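Local coordinates for protein putative carbohydrate-active enzyme (Uncultured organism, PDB 5WH8) that probably hydrolyses O-glycosidic bonds in cellulose-type polysaccharides with the family 5 glycoside hydrolase domain that this chain represents within a longer protein, at residues 60-65 / 232-237; 236-241 / 252-257; 258-261 / 265-268. All blocks are in the same frame, centred on the assembly; numbering follows the deposited sequence.

Contact 1: 60-65 / 232-237; sequences IDIFRL and ALFVTE. With EDO (1,2-ethanediol), chain C.
R64 and E237 meet at about a right angle inside the barrel, joined by a single-nitrogen salt bridge. NH1 of R64 lies 3.0 Å from OE1 of E237, with an N-H...O angle of 155°. The carboxylate is approached on its anti lone pair, the side away from OE2, and its plane is turned 67° from that of the guanidinium, so the two groups do not form a flat, two-pronged pair. The reach comes from an extended arginine, its CG anti to the backbone N (chi1 173°) and the chain stretched out as far as NE.

T236 meets the same guanidinium from a different direction: its carbonyl oxygen sits 3.1 Å above the plane, displaced toward the rim. NE of R64 is only 3.2 Å from that oxygen, yet the geometry is too poor for a hydrogen bond. All three nitrogens have further partners: NE forms a salt bridge with E145, NH2 bonds N148 and NH1 also bonds S35. Y211 bonds OE2 of E237, while H209 and E145 share OG1 of T236.

Toward the other end of these strands the contact turns apolar. I62 and F234 approach from opposite directions, and CD1 of I62 stops 3.9 Å from CZ of F234, oblique to the ring.

The example illustrates how an eight-stranded barrel fills its interior. Its polar group lies at the C-terminal end of the strands, the active-site side of family 5 barrels, and E237 is consistent with the strand-seven glutamate nucleophile of this family. Strands 62-68 and 233-239, second and seventh in order, are not sheet neighbours; their segment axes pass 9.0 Å apart. Strand 233-239 lies between strands 204-211 and 268-273, and both add side chains to this core, as strand 103-109 does beside I62.

Contact 2: 236-241 / 252-257; sequences TEFGTT and DECNTW
C254 turns its sulfur from the helix onto F238 and T240 of the strand and the turn that follows it. SG lies 3.8 Å from CE2 of F238 and 4.2 Å from CG2 of T240, so one thiol fills the angle between an aromatic ring and a methyl group. Relative to the ring as a whole the sulfur is oblique, 5.0 Å from the F238 centroid and 68° off the normal. This is a Cys sulfur-aromatic contact, small in area and wholly buried.

What places the sulfur is its first torsion: SG stands anti to the backbone N of C254 (chi1 -160°) and projects from the helix toward the strand. Backbone closeness helps, since the CA atoms of T240 and C254 are 6.2 Å apart. T240 divides its branches by chemistry, giving its methyl to the sulfur and its hydroxyl to S299.

Further out, helix 298-307 closes the cluster, with I303 against F238 and T240, and Y302 against T240 and C254. The helix carrying C254 is itself fastened beside the barrel by W257, whose ring stacks on F210 and whose NE1 bonds the carbonyl of H215.

Strand 233-239, helix 251-263 and strand 268-273 form a beta-alpha-beta unit, and the contact is part of the packing of helix on strand in this unit of the TIM barrel.

Contact 3: 258-261 / 265-268; sequences MDWM and KISW. With EDO (1,2-ethanediol), chain D; EDO (1,2-ethanediol), chain F.
M258 and M261 both bring their thioether ends to the indole of W268, and these Met-aromatic contacts dominate the packing. The methyl CE of M258 sits over the face of the six-membered ring, 4.0 Å from its centroid and 16° off the normal, a CH-pi contact, while SD approaches the five-membered ring obliquely. A bend at chi2 (-89°) folds this side chain over the indole. M261 reaches the pyrrole end from the same side of the indole plane: its CE is 3.7 Å from CD1 of W268, oblique to the ring.

Purely apolar packing adds a second patch, where CD1 of I266 touches CZ3 of W260 at 3.8 Å. W260 leaves the helix with CG anti to its backbone N, which brings the benzo part of the indole to the isoleucine. I227 of helix 217-228 lies against I266 too.

Polar contacts are few. I266 N donates to M261 O at 3.0 Å and nearly straight, 175°. NE1 of W268 bonds O2 of one ethanediol at 2.9 Å, in the plane of the indole, and NZ of K265 bonds O1 of another at 2.8 Å as well as S312; both molecules probably come from the crystallisation liquor.

K265, with positive phi, ends the helix in a Schellman motif, the turn by which this TIM barrel passes from helix 251-263 into its eighth strand.

All three contacts are buried and all involve the unit made of strand 233-239, helix 251-263 and strand 268-273, contact 1 joining its first strand to strand 62-68 across the barrel. Their chemistry changes with distance from the barrel axis. Contact 1 lies in the interior, where charged and polar groups gather at one end. Contacts 2 and 3 occupy the shell between sheet and helices, and there sulfur, methyl and aromatic groups prevail. Strand 233-239 serves contacts 1 and 2, helix 251-263 contacts 2 and 3. F238 ties the latter pair, meeting W268 at nearly perpendicular planes, while V235 and S267 join contacts 1 and 3.

Contact 1: 60-65 / 232-237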
loop_
_atom_site.group_PDB
_atom_site.type_symbol
_atom_site.label_atom_id
_atom_site.label_comp_id
_atom_site.label_asym_id
_atom_site.label_seq_id
_atom_site.Cartn_x
_atom_site.Cartn_y
_atom_site.Cartn_z
ATOM N N ILE A 60 6.623 7.862 -9.345
ATOM C CA ILE A 60 5.692 7.337 -8.346
ATOM C C ILE A 60 5.380 8.391 -7.287
ATOM O O ILE A 60 6.196 9.283 -7.028
ATOM C CB ILE A 60 6.199 6.052 -7.617
ATOM C CG1 ILE A 60 7.424 6.287 -6.713
ATOM C CG2 ILE A 60 6.451 4.923 -8.631
ATOM C CD1 ILE A 60 7.726 5.118 -5.777
ATOM N N ASP A 61 4.198 8.269 -6.692
ATOM C CA ASP A 61 3.754 9.146 -5.608
ATOM C C ASP A 61 3.895 8.494 -4.240
ATOM O O ASP A 61 3.841 9.185 -3.213
ATOM C CB ASP A 61 2.289 9.511 -5.767
ATOM C CG ASP A 61 1.981 10.226 -7.064
ATOM O OD1 ASP A 61 2.699 11.192 -7.421
ATOM O OD2 ASP A 61 0.996 9.806 -7.715
ATOM N N ILE A 62 4.024 7.168 -4.228
ATOM C CA ILE A 62 3.887 6.361 -3.019
ATOM C C ILE A 62 4.620 5.012 -3.220
ATOM O O ILE A 62 4.635 4.461 -4.342
ATOM C CB ILE A 62 2.383 6.152 -2.683
ATOM C CG1 ILE A 62 2.195 5.380 -1.363
ATOM C CG2 ILE A 62 1.647 5.487 -3.835
ATOM C CD1 ILE A 62 0.776 5.577 -0.827
ATOM N N PHE A 63 5.241 4.500 -2.153
ATOM C CA PHE A 63 5.868 3.182 -2.147
ATOM C C PHE A 63 5.336 2.395 -0.966
ATOM O O PHE A 63 5.176 2.935 0.116
ATOM C CB PHE A 63 7.416 3.277 -2.055
ATOM C CG PHE A 63 8.116 1.985 -2.393
ATOM C CD1 PHE A 63 8.156 1.506 -3.687
ATOM C CD2 PHE A 63 8.689 1.219 -1.397
ATOM C CE1 PHE A 63 8.747 0.298 -3.991
ATOM C CE2 PHE A 63 9.295 0.007 -1.695
ATOM C CZ PHE A 63 9.341 -0.449 -2.986
ATOM N N ARG A 64 5.087 1.111 -1.173
ATOM C CA ARG A 64 4.544 0.241 -0.128
ATOM C C ARG A 64 5.578 -0.801 0.301
ATOM O O ARG A 64 6.142 -1.506 -0.528
ATOM C CB ARG A 64 3.264 -0.425 -0.648
ATOM C CG ARG A 64 2.652 -1.491 0.252
ATOM C CD ARG A 64 1.430 -1.990 -0.453
ATOM N NE ARG A 64 0.521 -2.905 0.232
ATOM C CZ ARG A 64 0.302 -4.177 -0.105
ATOM N NH1 ARG A 64 1.026 -4.810 -1.024
ATOM N NH2 ARG A 64 -0.649 -4.841 0.515
ATOM N N LEU A 65 5.787 -0.877 1.617
ATOM C CA LEU A 65 6.696 -1.817 2.242
ATOM C C LEU A 65 5.892 -3.029 2.702
ATOM O O LEU A 65 5.222 -2.989 3.731
ATOM C CB LEU A 65 7.434 -1.148 3.423
ATOM C CG LEU A 65 8.210 0.126 3.107
ATOM C CD1 LEU A 65 8.707 0.720 4.402
ATOM C CD2 LEU A 65 9.352 -0.117 2.170
ATOM N N ALA A 232 -14.271 4.924 2.208
ATOM C CA ALA A 232 -13.156 5.375 1.377
ATOM C C ALA A 232 -12.271 4.167 1.101
ATOM O O ALA A 232 -11.817 3.521 2.050
ATOM C CB ALA A 232 -12.370 6.468 2.085
ATOM N N LEU A 233 -12.069 3.848 -0.169
ATOM C CA LEU A 233 -11.328 2.646 -0.572
ATOM C C LEU A 233 -9.926 3.019 -1.054
ATOM O O LEU A 233 -9.727 4.077 -1.657
ATOM C CB LEU A 233 -12.051 1.901 -1.681
ATOM C CG LEU A 233 -13.499 1.502 -1.417
ATOM C CD1 LEU A 233 -13.992 0.700 -2.613
ATOM C CD2 LEU A 233 -13.650 0.722 -0.112
ATOM N N PHE A 234 -8.959 2.140 -0.798
ATOM C CA PHE A 234 -7.581 2.342 -1.255
ATOM C C PHE A 234 -7.111 1.050 -1.908
ATOM O O PHE A 234 -7.127 0.015 -1.254
ATOM C CB PHE A 234 -6.670 2.711 -0.069
ATOM C CG PHE A 234 -5.378 3.429 -0.426
ATOM C CD1 PHE A 234 -4.456 2.891 -1.308
ATOM C CD2 PHE A 234 -5.080 4.670 0.146
ATOM C CE1 PHE A 234 -3.260 3.579 -1.605
ATOM C CE2 PHE A 234 -3.894 5.350 -0.150
ATOM C CZ PHE A 234 -2.993 4.799 -1.032
ATOM N N VAL A 235 -6.694 1.079 -3.181
ATOM C CA VAL A 235 -6.160 -0.151 -3.786
ATOM C C VAL A 235 -4.661 -0.252 -3.439
ATOM O O VAL A 235 -3.803 0.206 -4.198
ATOM C CB VAL A 235 -6.432 -0.192 -5.306
ATOM C CG1 VAL A 235 -5.775 -1.399 -5.981
ATOM C CG2 VAL A 235 -7.939 -0.256 -5.549
ATOM N N THR A 236 -4.345 -0.879 -2.304
ATOM C CA THR A 236 -2.954 -0.952 -1.855
ATOM C C THR A 236 -2.187 -2.052 -2.594
ATOM O O THR A 236 -0.980 -2.155 -2.447
ATOM C CB THR A 236 -2.827 -1.199 -0.348
ATOM O OG1 THR A 236 -3.439 -2.447 -0.027
ATOM C CG2 THR A 236 -3.494 -0.081 0.502
ATOM N N GLU A 237 -2.880 -2.873 -3.384
ATOM C CA GLU A 237 -2.219 -3.883 -4.200
ATOM C C GLU A 237 -3.100 -4.272 -5.390
ATOM O O GLU A 237 -4.266 -4.621 -5.204
ATOM C CB GLU A 237 -1.885 -5.131 -3.370
ATOM C CG GLU A 237 -0.902 -6.088 -4.047
ATOM C CD GLU A 237 -0.683 -7.360 -3.233
ATOM O OE1 GLU A 237 -0.267 -7.274 -2.049
ATOM O OE2 GLU A 237 -0.937 -8.442 -3.795
HETATM C C1 EDO C . -15.251 6.870 5.570
HETATM O O1 EDO C . -14.295 7.918 5.773
HETATM C C2 EDO C . -14.649 5.559 6.052
HETATM O O2 EDO C . -13.755 5.034 5.060
#

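Contact 2: 236-241 / 252-257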
loop_
_atom_site.group_PDB
_atom_site.type_symbol
_atom_site.label_atom_id
_atom_site.label_comp_id
_atom_site.label_asym_id
_atom_site.label_seq_id
_atom_site.Cartn_x
_atom_site.Cartn_y
_atom_site.Cartn_z
ATOM N N THR A 236 -4.345 -0.879 -2.304
ATOM C CA THR A 236 -2.954 -0.952 -1.855
ATOM C C THR A 236 -2.187 -2.052 -2.594
ATOM O O THR A 236 -0.980 -2.155 -2.447
ATOM C CB THR A 236 -2.827 -1.199 -0.348
ATOM O OG1 THR A 236 -3.439 -2.447 -0.027
ATOM C CG2 THR A 236 -3.494 -0.081 0.502
ATOM N N GLU A 237 -2.880 -2.873 -3.384
ATOM C CA GLU A 237 -2.219 -3.883 -4.200
ATOM C C GLU A 237 -3.100 -4.272 -5.390
ATOM O O GLU A 237 -4.266 -4.621 -5.204
ATOM C CB GLU A 237 -1.885 -5.131 -3.370
ATOM C CG GLU A 237 -0.902 -6.088 -4.047
ATOM C CD GLU A 237 -0.683 -7.360 -3.233
ATOM O OE1 GLU A 237 -0.267 -7.274 -2.049
ATOM O OE2 GLU A 237 -0.937 -8.442 -3.795
ATOM N N PHE A 238 -2.549 -4.247 -6.602
ATOM C CA PHE A 238 -3.200 -4.888 -7.729
ATOM C C PHE A 238 -2.143 -5.390 -8.699
ATOM O O PHE A 238 -1.005 -4.915 -8.704
ATOM C CB PHE A 238 -4.157 -3.939 -8.472
ATOM C CG PHE A 238 -3.422 -2.945 -9.350
ATOM C CD1 PHE A 238 -2.903 -1.791 -8.782
ATOM C CD2 PHE A 238 -3.222 -3.161 -10.709
ATOM C CE1 PHE A 238 -2.192 -0.878 -9.538
ATOM C CE2 PHE A 238 -2.486 -2.262 -11.462
ATOM C CZ PHE A 238 -1.997 -1.103 -10.876
ATOM N N GLY A 239 -2.560 -6.316 -9.553
ATOM C CA GLY A 239 -1.687 -6.864 -10.581
ATOM C C GLY A 239 -2.325 -6.891 -11.951
ATOM O O GLY A 239 -3.547 -6.779 -12.115
ATOM N N THR A 240 -1.472 -7.063 -12.952
ATOM C CA THR A 240 -1.889 -7.135 -14.345
ATOM C C THR A 240 -2.103 -8.581 -14.798
ATOM O O THR A 240 -2.438 -8.834 -15.946
ATOM C CB THR A 240 -0.829 -6.493 -15.245
ATOM O OG1 THR A 240 0.410 -7.182 -15.013
ATOM C CG2 THR A 240 -0.659 -5.024 -14.940
ATOM N N THR A 241 -1.839 -9.510 -13.894
ATOM C CA THR A 241 -1.909 -10.946 -14.138
ATOM C C THR A 241 -3.125 -11.543 -13.427
ATOM O O THR A 241 -3.904 -10.829 -12.775
ATOM C CB THR A 241 -0.635 -11.621 -13.612
ATOM O OG1 THR A 241 -0.524 -11.306 -12.217
ATOM C CG2 THR A 241 0.592 -11.138 -14.342
ATOM N N ASP A 252 -6.124 -5.103 -21.211
ATOM C CA ASP A 252 -7.439 -4.527 -21.550
ATOM C C ASP A 252 -8.324 -4.450 -20.294
ATOM O O ASP A 252 -8.960 -3.415 -20.026
ATOM C CB ASP A 252 -8.132 -5.343 -22.647
ATOM C CG ASP A 252 -7.451 -5.209 -24.005
ATOM O OD1 ASP A 252 -7.025 -4.093 -24.365
ATOM O OD2 ASP A 252 -7.357 -6.228 -24.718
ATOM N N GLU A 253 -8.348 -5.520 -19.500
ATOM C CA GLU A 253 -9.144 -5.522 -18.275
ATOM C C GLU A 253 -8.511 -4.555 -17.261
ATOM O O GLU A 253 -9.224 -3.846 -16.531
ATOM C CB GLU A 253 -9.289 -6.939 -17.683
ATOM C CG GLU A 253 -10.160 -7.015 -16.409
ATOM C CD GLU A 253 -11.634 -6.700 -16.660
ATOM O OE1 GLU A 253 -12.125 -6.938 -17.796
ATOM O OE2 GLU A 253 -12.303 -6.231 -15.712
ATOM N N CYS A 254 -7.183 -4.483 -17.214
ATOM C CA CYS A 254 -6.556 -3.516 -16.313
ATOM C C CYS A 254 -6.911 -2.083 -16.732
ATOM O O CYS A 254 -7.104 -1.230 -15.879
ATOM C CB CYS A 254 -5.041 -3.705 -16.249
ATOM S SG CYS A 254 -4.299 -2.972 -14.763
ATOM N N ASN A 255 -7.005 -1.824 -18.036
ATOM C CA ASN A 255 -7.423 -0.480 -18.486
ATOM C C ASN A 255 -8.832 -0.143 -17.979
ATOM O O ASN A 255 -9.095 0.978 -17.550
ATOM C CB ASN A 255 -7.364 -0.374 -20.013
ATOM C CG ASN A 255 -5.944 -0.180 -20.548
ATOM O OD1 ASN A 255 -5.036 0.217 -19.824
ATOM N ND2 ASN A 255 -5.764 -0.421 -21.848
ATOM N N THR A 256 -9.730 -1.118 -18.011
ATOM C CA THR A 256 -11.072 -0.936 -17.453
ATOM C C THR A 256 -11.017 -0.576 -15.974
ATOM O O THR A 256 -11.660 0.388 -15.550
ATOM C CB THR A 256 -11.934 -2.198 -17.659
ATOM O OG1 THR A 256 -12.066 -2.443 -19.067
ATOM C CG2 THR A 256 -13.317 -2.063 -17.044
ATOM N N TRP A 257 -10.232 -1.326 -15.200
ATOM C CA TRP A 257 -10.020 -1.016 -13.802
ATOM C C TRP A 257 -9.413 0.377 -13.614
ATOM O O TRP A 257 -9.797 1.080 -12.682
ATOM C CB TRP A 257 -9.112 -2.052 -13.152
ATOM C CG TRP A 257 -9.803 -3.291 -12.647
ATOM C CD1 TRP A 257 -9.812 -4.535 -13.229
ATOM C CD2 TRP A 257 -10.531 -3.432 -11.414
ATOM N NE1 TRP A 257 -10.494 -5.421 -12.443
ATOM C CE2 TRP A 257 -10.956 -4.776 -11.331
ATOM C CE3 TRP A 257 -10.860 -2.562 -10.377
ATOM C CZ2 TRP A 257 -11.701 -5.258 -10.254
ATOM C CZ3 TRP A 257 -11.600 -3.042 -9.315
ATOM C CH2 TRP A 257 -12.006 -4.378 -9.256
#

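Contact 3: 258-261 / 265-268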
loop_
_atom_site.group_PDB
_atom_site.type_symbol
_atom_site.label_atom_id
_atom_site.label_comp_id
_atom_site.label_asym_id
_atom_site.label_seq_id
_atom_site.Cartn_x
_atom_site.Cartn_y
_atom_site.Cartn_z
ATOM N N MET A 258 -8.436 0.762 -14.448
ATOM C CA MET A 258 -7.806 2.083 -14.317
ATOM C C MET A 258 -8.796 3.202 -14.565
ATOM O O MET A 258 -8.818 4.159 -13.816
ATOM C CB MET A 258 -6.628 2.218 -15.274
ATOM C CG MET A 258 -5.462 1.362 -14.902
ATOM S SD MET A 258 -4.362 2.230 -13.777
ATOM C CE MET A 258 -3.180 0.904 -13.386
ATOM N N ASP A 259 -9.646 3.053 -15.585
ATOM C CA ASP A 259 -10.660 4.073 -15.870
ATOM C C ASP A 259 -11.621 4.188 -14.700
ATOM O O ASP A 259 -12.037 5.300 -14.306
ATOM C CB ASP A 259 -11.435 3.737 -17.145
ATOM C CG ASP A 259 -10.654 4.030 -18.396
ATOM O OD1 ASP A 259 -9.727 4.864 -18.350
ATOM O OD2 ASP A 259 -10.977 3.426 -19.437
ATOM N N TRP A 260 -11.967 3.034 -14.142
ATOM C CA TRP A 260 -12.920 2.956 -13.031
ATOM C C TRP A 260 -12.343 3.639 -11.786
ATOM O O TRP A 260 -13.034 4.425 -11.109
ATOM C CB TRP A 260 -13.277 1.471 -12.761
ATOM C CG TRP A 260 -14.240 1.225 -11.599
ATOM C CD1 TRP A 260 -15.601 1.152 -11.664
ATOM C CD2 TRP A 260 -13.886 0.985 -10.237
ATOM N NE1 TRP A 260 -16.120 0.884 -10.410
ATOM C CE2 TRP A 260 -15.083 0.773 -9.518
ATOM C CE3 TRP A 260 -12.667 0.912 -9.551
ATOM C CZ2 TRP A 260 -15.097 0.534 -8.136
ATOM C CZ3 TRP A 260 -12.683 0.686 -8.184
ATOM C CH2 TRP A 260 -13.894 0.483 -7.492
ATOM N N MET A 261 -11.073 3.370 -11.483
ATOM C CA MET A 261 -10.424 4.015 -10.339
ATOM C C MET A 261 -10.266 5.522 -10.556
ATOM O O MET A 261 -10.472 6.301 -9.633
ATOM C CB MET A 261 -9.044 3.404 -10.060
ATOM C CG MET A 261 -9.085 1.980 -9.480
ATOM S SD MET A 261 -7.460 1.346 -8.970
ATOM C CE MET A 261 -6.656 1.027 -10.544
ATOM N N LYS A 265 -11.395 8.620 -8.229
ATOM C CA LYS A 265 -10.223 9.186 -7.563
ATOM C C LYS A 265 -9.612 8.228 -6.522
ATOM O O LYS A 265 -9.180 8.647 -5.445
ATOM C CB LYS A 265 -10.609 10.514 -6.894
ATOM C CG LYS A 265 -9.502 11.523 -6.760
ATOM C CD LYS A 265 -9.115 12.120 -8.098
ATOM C CE LYS A 265 -8.294 13.392 -7.906
ATOM N NZ LYS A 265 -7.708 13.841 -9.184
ATOM N N ILE A 266 -9.577 6.942 -6.861
ATOM C CA ILE A 266 -9.081 5.894 -5.966
ATOM C C ILE A 266 -7.584 5.670 -6.233
ATOM O O ILE A 266 -7.176 5.436 -7.378
ATOM C CB ILE A 266 -9.882 4.586 -6.151
ATOM C CG1 ILE A 266 -11.298 4.782 -5.607
ATOM C CG2 ILE A 266 -9.217 3.384 -5.460
ATOM C CD1 ILE A 266 -12.248 3.654 -5.929
ATOM N N SER A 267 -6.793 5.748 -5.162
ATOM C CA SER A 267 -5.349 5.536 -5.232
ATOM C C SER A 267 -5.007 4.071 -5.477
ATOM O O SER A 267 -5.752 3.161 -5.039
ATOM C CB SER A 267 -4.671 6.011 -3.940
ATOM O OG SER A 267 -4.803 7.424 -3.750
ATOM N N TRP A 268 -3.866 3.851 -6.152
ATOM C CA TRP A 268 -3.446 2.501 -6.535
ATOM C C TRP A 268 -1.947 2.266 -6.419
ATOM O O TRP A 268 -1.139 3.189 -6.583
ATOM C CB TRP A 268 -3.921 2.176 -7.960
ATOM C CG TRP A 268 -3.523 2.992 -9.147
ATOM C CD1 TRP A 268 -4.339 3.828 -9.856
ATOM C CD2 TRP A 268 -2.272 2.955 -9.871
ATOM N NE1 TRP A 268 -3.683 4.332 -10.944
ATOM C CE2 TRP A 268 -2.415 3.819 -10.982
ATOM C CE3 TRP A 268 -1.045 2.289 -9.686
ATOM C CZ2 TRP A 268 -1.398 4.016 -11.906
ATOM C CZ3 TRP A 268 -0.036 2.509 -10.586
ATOM C CH2 TRP A 268 -0.217 3.356 -11.688
HETATM C C1 EDO D . -3.623 7.017 -15.077
HETATM O O1 EDO D . -4.682 8.000 -15.132
HETATM C C2 EDO D . -4.107 5.791 -14.309
HETATM O O2 EDO D . -4.533 6.171 -12.993
HETATM C C1 EDO F . -6.935 17.433 -10.075
HETATM O O1 EDO F . -6.952 16.553 -8.947
HETATM C C2 EDO F . -6.108 16.807 -11.187
HETATM O O2 EDO F . -6.752 15.611 -11.648
#